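Local coordinates for tyrocidine synthase 2 (Brevibacillus parabrevis, PDB 6TA8), which is a multidomain nonribosomal peptide synthetase, represented here by a region of the condensation-domain family, at residues F76-E81 / E107-F111; L129-I133 / H146-F150. All coordinates share one frame; numbering follows the deposited sequence.

Contact 1 of 2, residues F76-E81 / E107-F111; sequences FQQIVE and ERFRF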
loop_
_atom_site.group_PDB
_atom_site.type_symbol
_atom_site.label_atom_id
_atom_site.label_comp_id
_atom_site.label_asym_id
_atom_site.label_seq_id
_atom_site.Cartn_x
_atom_site.Cartn_y
_atom_site.Cartn_z
ATOM N N PHE A 76 -9.052 8.789 -19.351
ATOM C CA PHE A 76 -7.931 7.882 -19.135
ATOM C C PHE A 76 -6.871 8.022 -20.220
ATOM O O PHE A 76 -5.684 7.800 -19.952
ATOM C CB PHE A 76 -8.430 6.439 -19.052
ATOM C CG PHE A 76 -8.919 6.049 -17.686
ATOM C CD1 PHE A 76 -8.026 5.647 -16.705
ATOM C CD2 PHE A 76 -10.268 6.095 -17.378
ATOM C CE1 PHE A 76 -8.472 5.292 -15.445
ATOM C CE2 PHE A 76 -10.720 5.741 -16.122
ATOM C CZ PHE A 76 -9.820 5.339 -15.154
ATOM N N GLN A 77 -7.268 8.386 -21.443
ATOM C CA GLN A 77 -6.278 8.666 -22.479
ATOM C C GLN A 77 -5.361 9.812 -22.075
ATOM O O GLN A 77 -4.183 9.827 -22.448
ATOM C CB GLN A 77 -6.973 8.985 -23.804
ATOM C CG GLN A 77 -7.487 7.766 -24.555
ATOM C CD GLN A 77 -6.389 7.021 -25.282
ATOM O OE1 GLN A 77 -5.420 7.620 -25.748
ATOM N NE2 GLN A 77 -6.535 5.704 -25.386
ATOM N N GLN A 78 -5.881 10.774 -21.312
ATOM C CA GLN A 78 -5.059 11.876 -20.828
ATOM C C GLN A 78 -4.320 11.515 -19.545
ATOM O O GLN A 78 -3.198 11.987 -19.328
ATOM C CB GLN A 78 -5.927 13.117 -20.603
ATOM C CG GLN A 78 -5.148 14.366 -20.226
ATOM C CD GLN A 78 -4.280 14.881 -21.357
ATOM O OE1 GLN A 78 -4.544 14.613 -22.530
ATOM N NE2 GLN A 78 -3.238 15.626 -21.009
ATOM N N ILE A 79 -4.924 10.683 -18.694
ATOM C CA ILE A 79 -4.279 10.291 -17.444
ATOM C C ILE A 79 -3.019 9.482 -17.723
ATOM O O ILE A 79 -1.944 9.767 -17.182
ATOM C CB ILE A 79 -5.263 9.512 -16.555
ATOM C CG1 ILE A 79 -6.312 10.455 -15.961
ATOM C CG2 ILE A 79 -4.520 8.775 -15.453
ATOM C CD1 ILE A 79 -7.350 9.753 -15.119
ATOM N N VAL A 80 -3.133 8.460 -18.577
ATOM C CA VAL A 80 -1.991 7.598 -18.862
ATOM C C VAL A 80 -0.914 8.354 -19.632
ATOM O O VAL A 80 0.278 8.046 -19.512
ATOM C CB VAL A 80 -2.459 6.339 -19.616
ATOM C CG1 VAL A 80 -1.314 5.367 -19.797
ATOM C CG2 VAL A 80 -3.596 5.670 -18.860
ATOM N N GLU A 81 -1.304 9.354 -20.425
ATOM C CA GLU A 81 -0.311 10.198 -21.082
ATOM C C GLU A 81 0.370 11.124 -20.081
ATOM O O GLU A 81 1.577 11.374 -20.177
ATOM C CB GLU A 81 -0.967 11.002 -22.206
ATOM C CG GLU A 81 -0.379 12.391 -22.412
ATOM C CD GLU A 81 -0.713 12.973 -23.772
ATOM O OE1 GLU A 81 0.086 13.788 -24.282
ATOM O OE2 GLU A 81 -1.772 12.618 -24.329
ATOM N N GLU A 107 -1.029 1.072 -26.862
ATOM C CA GLU A 107 -2.295 1.326 -26.192
ATOM C C GLU A 107 -2.051 1.769 -24.756
ATOM O O GLU A 107 -1.191 1.226 -24.057
ATOM C CB GLU A 107 -3.174 0.077 -26.217
ATOM C CG GLU A 107 -4.648 0.371 -26.434
ATOM C CD GLU A 107 -5.471 -0.888 -26.618
ATOM O OE1 GLU A 107 -5.424 -1.769 -25.733
ATOM O OE2 GLU A 107 -6.166 -1.001 -27.651
ATOM N N ARG A 108 -2.821 2.762 -24.317
ATOM C CA ARG A 108 -2.613 3.362 -23.008
ATOM C C ARG A 108 -3.386 2.665 -21.897
ATOM O O ARG A 108 -2.984 2.764 -20.732
ATOM C CB ARG A 108 -2.988 4.847 -23.057
ATOM C CG ARG A 108 -2.241 5.606 -24.144
ATOM C CD ARG A 108 -2.608 7.076 -24.184
ATOM N NE ARG A 108 -1.900 7.771 -25.257
ATOM C CZ ARG A 108 -2.008 9.071 -25.506
ATOM N NH1 ARG A 108 -2.798 9.828 -24.757
ATOM N NH2 ARG A 108 -1.325 9.615 -26.505
ATOM N N PHE A 109 -4.465 1.957 -22.225
ATOM C CA PHE A 109 -5.237 1.225 -21.227
ATOM C C PHE A 109 -6.181 0.269 -21.941
ATOM O O PHE A 109 -6.512 0.454 -23.116
ATOM C CB PHE A 109 -6.020 2.169 -20.305
ATOM C CG PHE A 109 -7.035 3.018 -21.019
ATOM C CD1 PHE A 109 -6.647 4.149 -21.718
ATOM C CD2 PHE A 109 -8.381 2.691 -20.979
ATOM C CE1 PHE A 109 -7.578 4.931 -22.372
ATOM C CE2 PHE A 109 -9.318 3.471 -21.630
ATOM C CZ PHE A 109 -8.915 4.593 -22.327
ATOM N N ARG A 110 -6.608 -0.759 -21.211
ATOM C CA ARG A 110 -7.554 -1.746 -21.713
ATOM C C ARG A 110 -8.936 -1.451 -21.143
ATOM O O ARG A 110 -9.096 -1.329 -19.924
ATOM C CB ARG A 110 -7.114 -3.162 -21.339
ATOM C CG ARG A 110 -7.842 -4.257 -22.100
ATOM C CD ARG A 110 -7.182 -5.608 -21.885
ATOM N NE ARG A 110 -7.843 -6.669 -22.640
ATOM C CZ ARG A 110 -7.461 -7.077 -23.845
ATOM N NH1 ARG A 110 -6.417 -6.515 -24.438
ATOM N NH2 ARG A 110 -8.123 -8.050 -24.458
ATOM N N PHE A 111 -9.925 -1.340 -22.025
ATOM C CA PHE A 111 -11.272 -0.931 -21.653
ATOM C C PHE A 111 -12.241 -2.100 -21.767
ATOM O O PHE A 111 -12.126 -2.932 -22.673
ATOM C CB PHE A 111 -11.751 0.226 -22.534
ATOM C CG PHE A 111 -12.993 0.900 -22.025
ATOM C CD1 PHE A 111 -12.921 1.830 -21.001
ATOM C CD2 PHE A 111 -14.231 0.605 -22.570
ATOM C CE1 PHE A 111 -14.061 2.453 -20.530
ATOM C CE2 PHE A 111 -15.375 1.224 -22.104
ATOM C CZ PHE A 111 -15.290 2.150 -21.081
#

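Contact 2 of 2, residues L129-I133 / H146-F150; sequences LSDQI and HVALF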
loop_
_atom_site.group_PDB
_atom_site.type_symbol
_atom_site.label_atom_id
_atom_site.label_comp_id
_atom_site.label_asym_id
_atom_site.label_seq_id
_atom_site.Cartn_x
_atom_site.Cartn_y
_atom_site.Cartn_z
ATOM N N LEU A 129 -17.114 -11.066 -13.540
ATOM C CA LEU A 129 -16.389 -10.382 -14.606
ATOM C C LEU A 129 -15.195 -9.606 -14.066
ATOM O O LEU A 129 -14.189 -9.452 -14.768
ATOM C CB LEU A 129 -17.328 -9.444 -15.364
ATOM C CG LEU A 129 -18.374 -10.101 -16.267
ATOM C CD1 LEU A 129 -19.437 -9.093 -16.668
ATOM C CD2 LEU A 129 -17.716 -10.708 -17.496
ATOM N N SER A 130 -15.285 -9.111 -12.829
ATOM C CA SER A 130 -14.174 -8.359 -12.254
ATOM C C SER A 130 -12.948 -9.243 -12.064
ATOM O O SER A 130 -11.828 -8.834 -12.391
ATOM C CB SER A 130 -14.594 -7.731 -10.925
ATOM O OG SER A 130 -15.593 -6.745 -11.119
ATOM N N ASP A 131 -13.141 -10.460 -11.550
ATOM C CA ASP A 131 -12.011 -11.353 -11.305
ATOM C C ASP A 131 -11.287 -11.706 -12.599
ATOM O O ASP A 131 -10.054 -11.802 -12.622
ATOM C CB ASP A 131 -12.489 -12.619 -10.595
ATOM C CG ASP A 131 -12.515 -12.467 -9.086
ATOM O OD1 ASP A 131 -11.603 -11.813 -8.541
ATOM O OD2 ASP A 131 -13.445 -13.002 -8.447
ATOM N N GLN A 132 -12.036 -11.906 -13.686
ATOM C CA GLN A 132 -11.407 -12.219 -14.965
ATOM C C GLN A 132 -10.567 -11.052 -15.468
ATOM O O GLN A 132 -9.504 -11.255 -16.067
ATOM C CB GLN A 132 -12.470 -12.598 -15.996
ATOM C CG GLN A 132 -13.384 -13.725 -15.552
ATOM C CD GLN A 132 -14.451 -14.047 -16.577
ATOM O OE1 GLN A 132 -14.320 -13.713 -17.755
ATOM N NE2 GLN A 132 -15.519 -14.699 -16.133
ATOM N N ILE A 133 -11.028 -9.821 -15.233
ATOM C CA ILE A 133 -10.254 -8.651 -15.632
ATOM C C ILE A 133 -9.049 -8.467 -14.716
ATOM O O ILE A 133 -7.998 -7.978 -15.150
ATOM C CB ILE A 133 -11.164 -7.408 -15.653
ATOM C CG1 ILE A 133 -12.298 -7.609 -16.662
ATOM C CG2 ILE A 133 -10.370 -6.152 -15.987
ATOM C CD1 ILE A 133 -13.387 -6.568 -16.584
ATOM N N HIS A 146 -6.381 -1.458 -16.438
ATOM C CA HIS A 146 -7.615 -2.052 -16.942
ATOM C C HIS A 146 -8.794 -1.265 -16.390
ATOM O O HIS A 146 -8.935 -1.126 -15.170
ATOM C CB HIS A 146 -7.724 -3.527 -16.544
ATOM C CG HIS A 146 -6.898 -4.445 -17.389
ATOM N ND1 HIS A 146 -5.670 -4.085 -17.901
ATOM C CD2 HIS A 146 -7.122 -5.713 -17.808
ATOM C CE1 HIS A 146 -5.176 -5.089 -18.602
ATOM N NE2 HIS A 146 -6.036 -6.090 -18.561
ATOM N N VAL A 147 -9.638 -0.754 -17.282
ATOM C CA VAL A 147 -10.819 0.016 -16.908
ATOM C C VAL A 147 -12.052 -0.745 -17.373
ATOM O O VAL A 147 -12.145 -1.129 -18.545
ATOM C CB VAL A 147 -10.789 1.433 -17.510
ATOM C CG1 VAL A 147 -11.942 2.263 -16.969
ATOM C CG2 VAL A 147 -9.457 2.107 -17.214
ATOM N N ALA A 148 -12.994 -0.964 -16.458
ATOM C CA ALA A 148 -14.206 -1.717 -16.751
ATOM C C ALA A 148 -15.419 -0.917 -16.307
ATOM O O ALA A 148 -15.472 -0.444 -15.168
ATOM C CB ALA A 148 -14.191 -3.082 -16.059
ATOM N N LEU A 149 -16.389 -0.772 -17.206
ATOM C CA LEU A 149 -17.621 -0.043 -16.935
ATOM C C LEU A 149 -18.780 -1.032 -16.913
ATOM O O LEU A 149 -19.035 -1.716 -17.909
ATOM C CB LEU A 149 -17.855 1.043 -17.984
ATOM C CG LEU A 149 -19.181 1.802 -17.898
ATOM C CD1 LEU A 149 -19.317 2.501 -16.553
ATOM C CD2 LEU A 149 -19.300 2.800 -19.039
ATOM N N PHE A 150 -19.472 -1.106 -15.779
ATOM C CA PHE A 150 -20.616 -1.993 -15.599
ATOM C C PHE A 150 -21.868 -1.137 -15.459
ATOM O O PHE A 150 -22.078 -0.499 -14.421
ATOM C CB PHE A 150 -20.428 -2.893 -14.379
ATOM C CG PHE A 150 -19.162 -3.702 -14.409
ATOM C CD1 PHE A 150 -19.124 -4.934 -15.041
ATOM C CD2 PHE A 150 -18.010 -3.231 -13.798
ATOM C CE1 PHE A 150 -17.962 -5.680 -15.067
ATOM C CE2 PHE A 150 -16.845 -3.974 -13.821
ATOM C CZ PHE A 150 -16.821 -5.198 -14.457
#

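Contact 1 of 2, residues F76-E81 / E107-F111
Arg108 NH1 reaches the backbone of helix 69-82 and donates a hydrogen bond to Gln77 O at 2.7 Å. The oxygen lies nearly in the guanidinium plane, but the bond is bent, with an N-H...O angle of 143°. The same nitrogen forms a salt bridge with Glu81 OE2 at 3.0 Å, weak as a hydrogen bond, the carboxylate standing almost perpendicular to the guanidinium. NH1 is thus gripped by one backbone and one side-chain oxygen a turn apart. Fully extended from CG to NE, Arg108 runs beside Glu81, and the Gln77 side chain crosses it at about a right angle, placing OE1 over one guanidinium face. These residues tie the end of helix 69-82 to the loop leading into strand 110-115, the outermost strand, within this chain, of the five-stranded mixed sheet in the condensation domain. Nearer the sheet, the bend of Gln77 at chi2 (-78°) carries its amide to the Phe109 ring, where NE2 comes within 3.3 Å of CE1 and CG meets the ring edge. Phe76 CB sits over the centre of one Phe109 face in a CH-pi contact, 3.7 Å from the centroid, while the two rings meet obliquely, planes at 40°. Val80 packs obliquely against the root of Arg108, CG1 lying 3.7 Å from its CB. Phe109 also touches Val145 and Val147 of strand 145-152, and Phe76 meets the ring of Phe179.

Contact 2 of 2, residues L129-I133 / H146-F150
Ile133 CD1 meets Ala148 CB at 3.6 Å, the shortest of the apolar contacts between helix 122-134 and strand 145-152 here. Ile133 spreads its two branches over different strand residues, for its CG2 meets the edge of the His146 imidazole, 3.7 Å from CD2. With CG1 anti to the carbonyl carbon (chi1 -61°) and chi2 extended, the long branch brings CD1 onto Ala148 CB, and the same atom approaches Phe150 CZ at 4.3 Å. One turn earlier, Leu129 CB rests at the edge of the Phe150 ring, 3.8 Å from CE1, and Leu129 CD1 adds a second touch to the same ring carbon.

Polar atoms border this packing without forming a hydrogen bond between the segments. Ser130 OG approaches Phe150 CZ obliquely at 3.9 Å, but its hydrogen bond is with Ile126 O, a turn back in the helix. Ile133 O comes within 3.6 Å of His146 CD2, whereas the imidazole is held through NE2 by Ser136 O, just past the helix end. That bond probably helps fix the ring's rotation.

Phe150 also meets the ring of Tyr114 on strand 110-115, the two planes nearly parallel. The axes of segments 129-133 and 146-150 run almost antiparallel (167°) and come within 10.1 Å. His146, Ala148 and Phe150 turn one strand face to the helix, the buried helix-on-sheet layer of a beta-alpha-beta crossover, in which helix 122-134 connects the parallel neighbouring strands 110-115 and 145-152.

In the fold
Contacts 1 and 2 follow one another along the chain, their centres 15 Å apart, and both belong to the condensation domain. Strand 110-115, entered from contact 1, leads into helix 122-134 and then strand 145-152 of contact 2. These two strands are parallel neighbours in the five-stranded mixed sheet, and Arg110 O with Val147 N, 2.8 Å apart, is a probable hydrogen bond between the segments. Val147 points away from helix 122-134, and its CG2 meets Phe76 CE1 at 3.8 Å. Helices 69-82 and 122-134 therefore cover opposite faces of the sheet, so the paired strands 110-115 and 145-152 lie between the two helices.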